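Local coordinates for protein TetR transcriptional regulator (Chloroflexus aurantiacus, PDB 3QBM) that probably binds DNA as a dimeric TetR-family regulator of transcription, with an N-terminal helix-turn-helix region and an all-helical C-terminal domain, at residues H47-S50 with K51-A55; D89-R92 with S93-E96; A184-H187 with L188-I192. All coordinates share one frame; numbering follows the deposited sequence.

Contact 1: H47-S50 with K51-A55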
loop_
_atom_site.group_PDB
_atom_site.type_symbol
_atom_site.label_atom_id
_atom_site.label_comp_id
_atom_site.label_asym_id
_atom_site.label_seq_id
_atom_site.Cartn_x
_atom_site.Cartn_y
_atom_site.Cartn_z
ATOM N N HIS A 47 8.304 22.871 21.993
ATOM C CA HIS A 47 8.592 23.051 20.561
ATOM C C HIS A 47 7.425 22.793 19.629
ATOM O O HIS A 47 7.443 23.263 18.492
ATOM C CB HIS A 47 9.785 22.182 20.171
ATOM C CG HIS A 47 11.029 22.566 20.902
ATOM N ND1 HIS A 47 11.704 23.746 20.648
ATOM C CD2 HIS A 47 11.668 21.985 21.945
ATOM C CE1 HIS A 47 12.720 23.857 21.485
ATOM N NE2 HIS A 47 12.717 22.806 22.288
ATOM N N PHE A 48 6.423 22.036 20.100
ATOM C CA PHE A 48 5.247 21.692 19.287
ATOM C C PHE A 48 4.037 21.962 20.136
ATOM O O PHE A 48 4.050 21.748 21.341
ATOM C CB PHE A 48 5.288 20.229 18.828
ATOM C CG PHE A 48 6.524 19.901 18.046
ATOM C CD1 PHE A 48 6.590 20.188 16.696
ATOM C CD2 PHE A 48 7.649 19.408 18.676
ATOM C CE1 PHE A 48 7.741 19.949 15.976
ATOM C CE2 PHE A 48 8.806 19.166 17.967
ATOM C CZ PHE A 48 8.851 19.424 16.603
ATOM N N GLU A 49 3.001 22.484 19.519
ATOM C CA GLU A 49 1.835 22.808 20.267
ATOM C C GLU A 49 1.006 21.583 20.617
ATOM O O GLU A 49 0.262 21.600 21.583
ATOM C CB GLU A 49 1.034 23.874 19.546
ATOM C CG GLU A 49 1.544 25.273 19.959
ATOM C CD GLU A 49 0.972 26.397 19.117
ATOM O OE1 GLU A 49 0.385 26.097 18.042
ATOM O OE2 GLU A 49 1.127 27.574 19.533
ATOM N N SER A 50 1.167 20.513 19.845
ATOM C CA SER A 50 0.363 19.317 20.042
ATOM C C SER A 50 1.006 18.125 19.345
ATOM O O SER A 50 1.907 18.273 18.531
ATOM C CB SER A 50 -1.036 19.530 19.459
ATOM O OG SER A 50 -0.970 19.586 18.040
ATOM N N LYS A 51 0.499 16.944 19.658
ATOM C CA LYS A 51 0.906 15.724 18.954
ATOM C C LYS A 51 0.588 15.825 17.453
ATOM O O LYS A 51 1.364 15.346 16.594
ATOM C CB LYS A 51 0.182 14.512 19.562
ATOM C CG LYS A 51 0.753 13.199 19.080
ATOM C CD LYS A 51 -0.041 12.039 19.513
ATOM C CE LYS A 51 0.389 10.789 18.732
ATOM N NZ LYS A 51 -0.525 9.698 19.046
ATOM N N GLU A 52 -0.529 16.485 17.134
ATOM C CA GLU A 52 -0.958 16.662 15.741
ATOM C C GLU A 52 0.058 17.486 14.944
ATOM O O GLU A 52 0.461 17.080 13.856
ATOM C CB GLU A 52 -2.355 17.296 15.655
ATOM C CG GLU A 52 -3.544 16.379 16.111
ATOM C CD GLU A 52 -3.554 16.005 17.607
ATOM O OE1 GLU A 52 -3.113 16.798 18.469
ATOM O OE2 GLU A 52 -4.020 14.885 17.929
ATOM N N GLN A 53 0.495 18.609 15.496
ATOM C CA GLN A 53 1.460 19.466 14.821
ATOM C C GLN A 53 2.766 18.709 14.684
ATOM O O GLN A 53 3.406 18.751 13.608
ATOM C CB GLN A 53 1.660 20.794 15.579
ATOM C CG GLN A 53 2.465 21.851 14.828
ATOM C CD GLN A 53 2.824 23.037 15.718
ATOM O OE1 GLN A 53 3.584 22.892 16.669
ATOM N NE2 GLN A 53 2.284 24.214 15.411
ATOM N N LEU A 54 3.140 17.962 15.728
ATOM C CA LEU A 54 4.373 17.153 15.685
ATOM C C LEU A 54 4.271 16.114 14.568
ATOM O O LEU A 54 5.191 15.975 13.756
ATOM C CB LEU A 54 4.665 16.477 17.035
ATOM C CG LEU A 54 5.761 15.394 17.097
ATOM C CD1 LEU A 54 7.079 15.842 16.452
ATOM C CD2 LEU A 54 6.010 14.952 18.506
ATOM N N ALA A 55 3.128 15.432 14.487
ATOM C CA ALA A 55 2.906 14.449 13.436
ATOM C C ALA A 55 3.110 15.052 12.036
ATOM O O ALA A 55 3.716 14.436 11.146
ATOM C CB ALA A 55 1.493 13.864 13.583
#

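Contact 2: D89-R92 with S93-E96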
loop_
_atom_site.group_PDB
_atom_site.type_symbol
_atom_site.label_atom_id
_atom_site.label_comp_id
_atom_site.label_asym_id
_atom_site.label_seq_id
_atom_site.Cartn_x
_atom_site.Cartn_y
_atom_site.Cartn_z
ATOM N N ASP A 89 14.581 1.922 -9.567
ATOM C CA ASP A 89 15.679 1.387 -8.804
ATOM C C ASP A 89 15.696 1.932 -7.367
ATOM O O ASP A 89 16.051 1.217 -6.440
ATOM C CB ASP A 89 17.016 1.649 -9.467
ATOM C CG ASP A 89 18.113 0.911 -8.786
ATOM O OD1 ASP A 89 18.031 -0.328 -8.738
ATOM O OD2 ASP A 89 19.001 1.559 -8.227
ATOM N N VAL A 90 15.292 3.189 -7.187
ATOM C CA VAL A 90 15.180 3.747 -5.842
ATOM C C VAL A 90 14.216 2.862 -5.026
ATOM O O VAL A 90 14.544 2.446 -3.914
ATOM C CB VAL A 90 14.701 5.240 -5.867
ATOM C CG1 VAL A 90 14.401 5.743 -4.453
ATOM C CG2 VAL A 90 15.765 6.128 -6.536
ATOM N N PHE A 91 13.012 2.597 -5.559
ATOM C CA PHE A 91 12.055 1.739 -4.866
ATOM C C PHE A 91 12.602 0.327 -4.615
ATOM O O PHE A 91 12.436 -0.225 -3.518
ATOM C CB PHE A 91 10.754 1.663 -5.657
ATOM C CG PHE A 91 9.835 2.817 -5.416
ATOM C CD1 PHE A 91 9.134 2.895 -4.231
ATOM C CD2 PHE A 91 9.638 3.791 -6.364
ATOM C CE1 PHE A 91 8.253 3.914 -4.003
ATOM C CE2 PHE A 91 8.724 4.797 -6.137
ATOM C CZ PHE A 91 8.065 4.875 -4.961
ATOM N N ARG A 92 13.249 -0.245 -5.616
ATOM C CA ARG A 92 13.848 -1.546 -5.466
ATOM C C ARG A 92 14.834 -1.589 -4.293
ATOM O O ARG A 92 14.867 -2.586 -3.523
ATOM C CB ARG A 92 14.531 -1.991 -6.768
ATOM C CG ARG A 92 15.088 -3.381 -6.648
ATOM C CD ARG A 92 15.537 -3.975 -7.939
ATOM N NE ARG A 92 16.640 -3.249 -8.524
ATOM C CZ ARG A 92 17.414 -3.704 -9.520
ATOM N NH1 ARG A 92 17.289 -4.931 -10.011
ATOM N NH2 ARG A 92 18.387 -2.938 -9.975
ATOM N N SER A 93 15.588 -0.502 -4.121
ATOM C CA SER A 93 16.593 -0.432 -3.036
ATOM C C SER A 93 15.994 -0.418 -1.635
ATOM O O SER A 93 16.729 -0.611 -0.634
ATOM C CB SER A 93 17.524 0.767 -3.227
ATOM O OG SER A 93 16.889 1.973 -2.827
ATOM N N TYR A 94 14.683 -0.141 -1.539
ATOM C CA TYR A 94 13.969 -0.222 -0.253
ATOM C C TYR A 94 13.973 -1.621 0.361
ATOM O O TYR A 94 13.745 -1.716 1.563
ATOM C CB TYR A 94 12.515 0.244 -0.365
ATOM C CG TYR A 94 12.323 1.721 -0.607
ATOM C CD1 TYR A 94 13.397 2.568 -0.863
ATOM C CD2 TYR A 94 11.047 2.260 -0.668
ATOM C CE1 TYR A 94 13.189 3.905 -1.114
ATOM C CE2 TYR A 94 10.850 3.605 -0.885
ATOM C CZ TYR A 94 11.922 4.413 -1.113
ATOM O OH TYR A 94 11.719 5.753 -1.355
ATOM N N ALA A 95 14.224 -2.661 -0.448
ATOM C CA ALA A 95 14.237 -4.056 0.028
ATOM C C ALA A 95 15.146 -4.248 1.232
ATOM O O ALA A 95 14.775 -4.932 2.173
ATOM C CB ALA A 95 14.661 -5.011 -1.075
ATOM N N GLU A 96 16.334 -3.659 1.177
ATOM C CA GLU A 96 17.296 -3.752 2.281
ATOM C C GLU A 96 17.471 -2.440 3.062
ATOM O O GLU A 96 17.991 -2.460 4.170
ATOM C CB GLU A 96 18.645 -4.215 1.723
ATOM C CG GLU A 96 18.679 -5.678 1.254
#

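Contact 3: A184-H187 with L188-I192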
loop_
_atom_site.group_PDB
_atom_site.type_symbol
_atom_site.label_atom_id
_atom_site.label_comp_id
_atom_site.label_asym_id
_atom_site.label_seq_id
_atom_site.Cartn_x
_atom_site.Cartn_y
_atom_site.Cartn_z
ATOM N N ALA A 184 8.808 -6.557 -9.814
ATOM C CA ALA A 184 8.182 -5.297 -10.218
ATOM C C ALA A 184 9.185 -4.467 -10.986
ATOM O O ALA A 184 8.890 -3.966 -12.083
ATOM C CB ALA A 184 7.680 -4.551 -8.993
ATOM N N TYR A 185 10.382 -4.292 -10.418
ATOM C CA TYR A 185 11.419 -3.568 -11.120
ATOM C C TYR A 185 11.640 -4.123 -12.546
ATOM O O TYR A 185 11.595 -3.390 -13.533
ATOM C CB TYR A 185 12.721 -3.611 -10.327
ATOM C CG TYR A 185 13.864 -3.003 -11.085
ATOM C CD1 TYR A 185 14.147 -1.664 -10.985
ATOM C CD2 TYR A 185 14.659 -3.784 -11.920
ATOM C CE1 TYR A 185 15.190 -1.091 -11.711
ATOM C CE2 TYR A 185 15.667 -3.233 -12.664
ATOM C CZ TYR A 185 15.953 -1.889 -12.546
ATOM O OH TYR A 185 16.970 -1.327 -13.268
ATOM N N THR A 186 11.896 -5.428 -12.639
ATOM C CA THR A 186 12.213 -6.076 -13.923
ATOM C C THR A 186 11.058 -5.920 -14.910
ATOM O O THR A 186 11.246 -5.586 -16.063
ATOM C CB THR A 186 12.595 -7.554 -13.683
ATOM O OG1 THR A 186 13.810 -7.575 -12.935
ATOM C CG2 THR A 186 12.725 -8.389 -14.984
ATOM N N HIS A 187 9.849 -6.151 -14.428
ATOM C CA HIS A 187 8.695 -5.995 -15.294
ATOM C C HIS A 187 8.616 -4.594 -15.894
ATOM O O HIS A 187 8.498 -4.444 -17.101
ATOM C CB HIS A 187 7.414 -6.212 -14.522
ATOM C CG HIS A 187 6.209 -5.936 -15.341
ATOM N ND1 HIS A 187 5.837 -6.754 -16.385
ATOM C CD2 HIS A 187 5.281 -4.951 -15.272
ATOM C CE1 HIS A 187 4.745 -6.253 -16.946
ATOM N NE2 HIS A 187 4.370 -5.184 -16.267
ATOM N N LEU A 188 8.687 -3.574 -15.058
ATOM C CA LEU A 188 8.589 -2.200 -15.544
ATOM C C LEU A 188 9.796 -1.744 -16.366
ATOM O O LEU A 188 9.638 -1.042 -17.354
ATOM C CB LEU A 188 8.278 -1.220 -14.407
ATOM C CG LEU A 188 6.837 -1.325 -13.852
ATOM C CD1 LEU A 188 6.735 -0.391 -12.645
ATOM C CD2 LEU A 188 5.726 -1.074 -14.903
ATOM N N ALA A 189 10.997 -2.113 -15.966
ATOM C CA ALA A 189 12.171 -1.755 -16.735
ATOM C C ALA A 189 12.081 -2.345 -18.132
ATOM O O ALA A 189 12.422 -1.684 -19.123
ATOM C CB ALA A 189 13.449 -2.222 -16.023
ATOM N N THR A 190 11.604 -3.588 -18.209
ATOM C CA THR A 190 11.498 -4.303 -19.467
ATOM C C THR A 190 10.389 -3.658 -20.302
ATOM O O THR A 190 10.584 -3.354 -21.492
ATOM C CB THR A 190 11.261 -5.806 -19.235
ATOM O OG1 THR A 190 12.365 -6.347 -18.503
ATOM C CG2 THR A 190 11.144 -6.526 -20.562
ATOM N N TYR A 191 9.248 -3.380 -19.674
ATOM C CA TYR A 191 8.126 -2.735 -20.370
ATOM C C TYR A 191 8.537 -1.367 -20.933
ATOM O O TYR A 191 8.298 -1.064 -22.104
ATOM C CB TYR A 191 6.935 -2.593 -19.425
ATOM C CG TYR A 191 5.907 -1.602 -19.881
ATOM C CD1 TYR A 191 5.092 -1.872 -21.001
ATOM C CD2 TYR A 191 5.682 -0.397 -19.178
ATOM C CE1 TYR A 191 4.117 -0.947 -21.410
ATOM C CE2 TYR A 191 4.717 0.508 -19.588
ATOM C CZ TYR A 191 3.943 0.227 -20.710
ATOM O OH TYR A 191 2.969 1.123 -21.121
ATOM N N ILE A 192 9.188 -0.566 -20.102
ATOM C CA ILE A 192 9.651 0.776 -20.510
ATOM C C ILE A 192 10.703 0.678 -21.625
ATOM O O ILE A 192 10.635 1.372 -22.648
ATOM C CB ILE A 192 10.135 1.572 -19.283
ATOM C CG1 ILE A 192 8.964 1.930 -18.384
ATOM C CG2 ILE A 192 10.861 2.849 -19.713
ATOM C CD1 ILE A 192 9.427 2.361 -16.998
#

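Contact 1: H47-S50 with K51-A55
Two torsions bring Ser50 and Gln53 together. Ser50 holds OG between its own backbone N and carbonyl carbon (chi1 69°), which aims the oxygen at the first turn of helix 51-74. Gln53 sets CG anti to its backbone N (chi1 -170°), and the extended chain carries the amide back past Ser50 to the loop. The evidence for capping is direct: Gln53 N donates to Ser50 OG at 3.1 Å, placing Ser50 at the N-cap. The amide of Gln53 completes a second grip, its OE1 accepting from Glu49 N at 2.9 Å in a nearly straight bond (165° at the hydrogen), with the donor above the carbonyl plane. Because this return bond falls on Glu49 and not on the cap residue itself, the pair differs from a classical capping box. Leu54 N donates to Ser50 O at 3.1 Å, the backbone bond that opens the helix. On the apolar side, Leu54 CD1 sits over the centre of one face of the Phe48 ring, 4.0 Å from its centroid, a CH-pi contact. Phe48 also rests on Arg9 and Val13 of helix 2-23, and Leu54 on Ala16. Lys51 leads away, its NZ bonded to Thr28 O and Tyr25 O. Chemically, the junction between the predicted DNA-binding motif and helix 51-74 is fixed in two ways: one polar side chain caps an N-H of the first helical turn and another reaches back to an N-H of the loop before it, while the aromatic-aliphatic pair ties the same turn to helix 2-23.

Contact 2: D89-R92 with S93-E96
Tyr94 folds back over the last turn of helix 80-92, where it meets Phe91 and Val90. With CG anti to the carbonyl carbon (chi1 -69°), the side chain starts beside Phe91 O, which lies 3.2 Å from Tyr94 CB. Further out the two sides of the ring meet different partners: Tyr94 CD1 passes 3.3 Å from Val90 O and Tyr94 CE1 reaches Val90 CG1 at 4.0 Å, whereas Tyr94 CE2 packs 3.8 Å from Phe91 CD1. At the tip, OH still brushes the same valine methyl. Phe91 CA stands over the middle of one ring face, 4.2 Å from the Tyr94 centroid, a CH-pi contact, while the two aromatic planes meet obliquely at 57°. A leucine in place of Tyr94 would probably leave Phe91 CA without its ring face and open a gap beside Val90 CG1. Polar bonds secure the turn beneath. Ser93 OG donates to Val90 O at 2.6 Å and also bonds Arg69 NH2. Tyr94 N to Phe91 O and Ala95 N to Arg92 O reach back three residues, where Ser93 N to Asp89 O reaches back four. Arg92 turns back to Asp89, with NE and NH2 (2.9 Å) both gripping Asp89 OD1 in the guanidinium plane, and its NH1 has a second salt bridge, to Glu182. Among the helices, Phe91 and Tyr94 pack against Phe70 of helix 51-74 and Val169 of helix 154-175, Phe91 meeting both Phe70 and Trp131 edge-to-face, and Ala95 touches Leu181 of helix 179-196.

Contact 3: A184-H187 with L188-I192
Leu188 and Ala184 form the closely packed side of this helical turn. Leu188 N donates to Ala184 O at 3.0 Å in an almost straight bond (174° at the hydrogen), and Leu188 CB lies 3.6 Å from the same oxygen. Both residues are buried: Ala184 against Met165 and Ala168 of helix 154-175, Leu188 against Thr164 of that helix and Leu88 of helix 80-92. Elsewhere on the turn the touch is lighter. Ala189 CB lies over one face of the Tyr185 ring, offset toward the rim, and its nearest ring atom, Tyr185 CE2, is 4.2 Å away. The partly exposed threonine side relies on polar bonds instead. Thr190 keeps OG1 anti to its carbonyl carbon (chi1 -61°), which bends the hydroxyl back to donate to Thr186 O at 2.8 Å. Thr190 N reaches the same oxygen at 3.0 Å from the opposite face of its plane, so one carbonyl satisfies both donors. His187 bridges to the partner subunit: its CD2 meets Leu188 CD2 at 3.9 Å, while its NE2 is hydrogen-bonded to NE2 of His187 of the second subunit. The rings of that second histidine and Tyr191 meet edge-to-face, and the reciprocal pair repeats the contact. His187 also packs on Leu160 of the second subunit. One flank of helix 179-196 thus packs within its own domain and another against the partner, consistent with the four-helix bundle that the last two long helices of each subunit form in TetR-family dimers.

The three contacts come in series along the chain. Contact 1 starts helix 51-74 and lies on the other side of the chain's centre from the other two; its centre is about 31 Å from that of contact 2 and 41 Å from that of contact 3. Helix 51-74 supplies Phe70 to the surroundings of contact 2. Contacts 2 and 3 lie about 14 Å apart between centres and touch directly, Arg92 NH1 standing 3.4 Å from Tyr185 CD2 in a cation-pi pair that joins helix 80-92 to helix 179-196. Contact 1 thus belongs to the predicted DNA-binding end and contact 3 to the subunit interface, consistent with a regulator whose two regions are connected through the helical core.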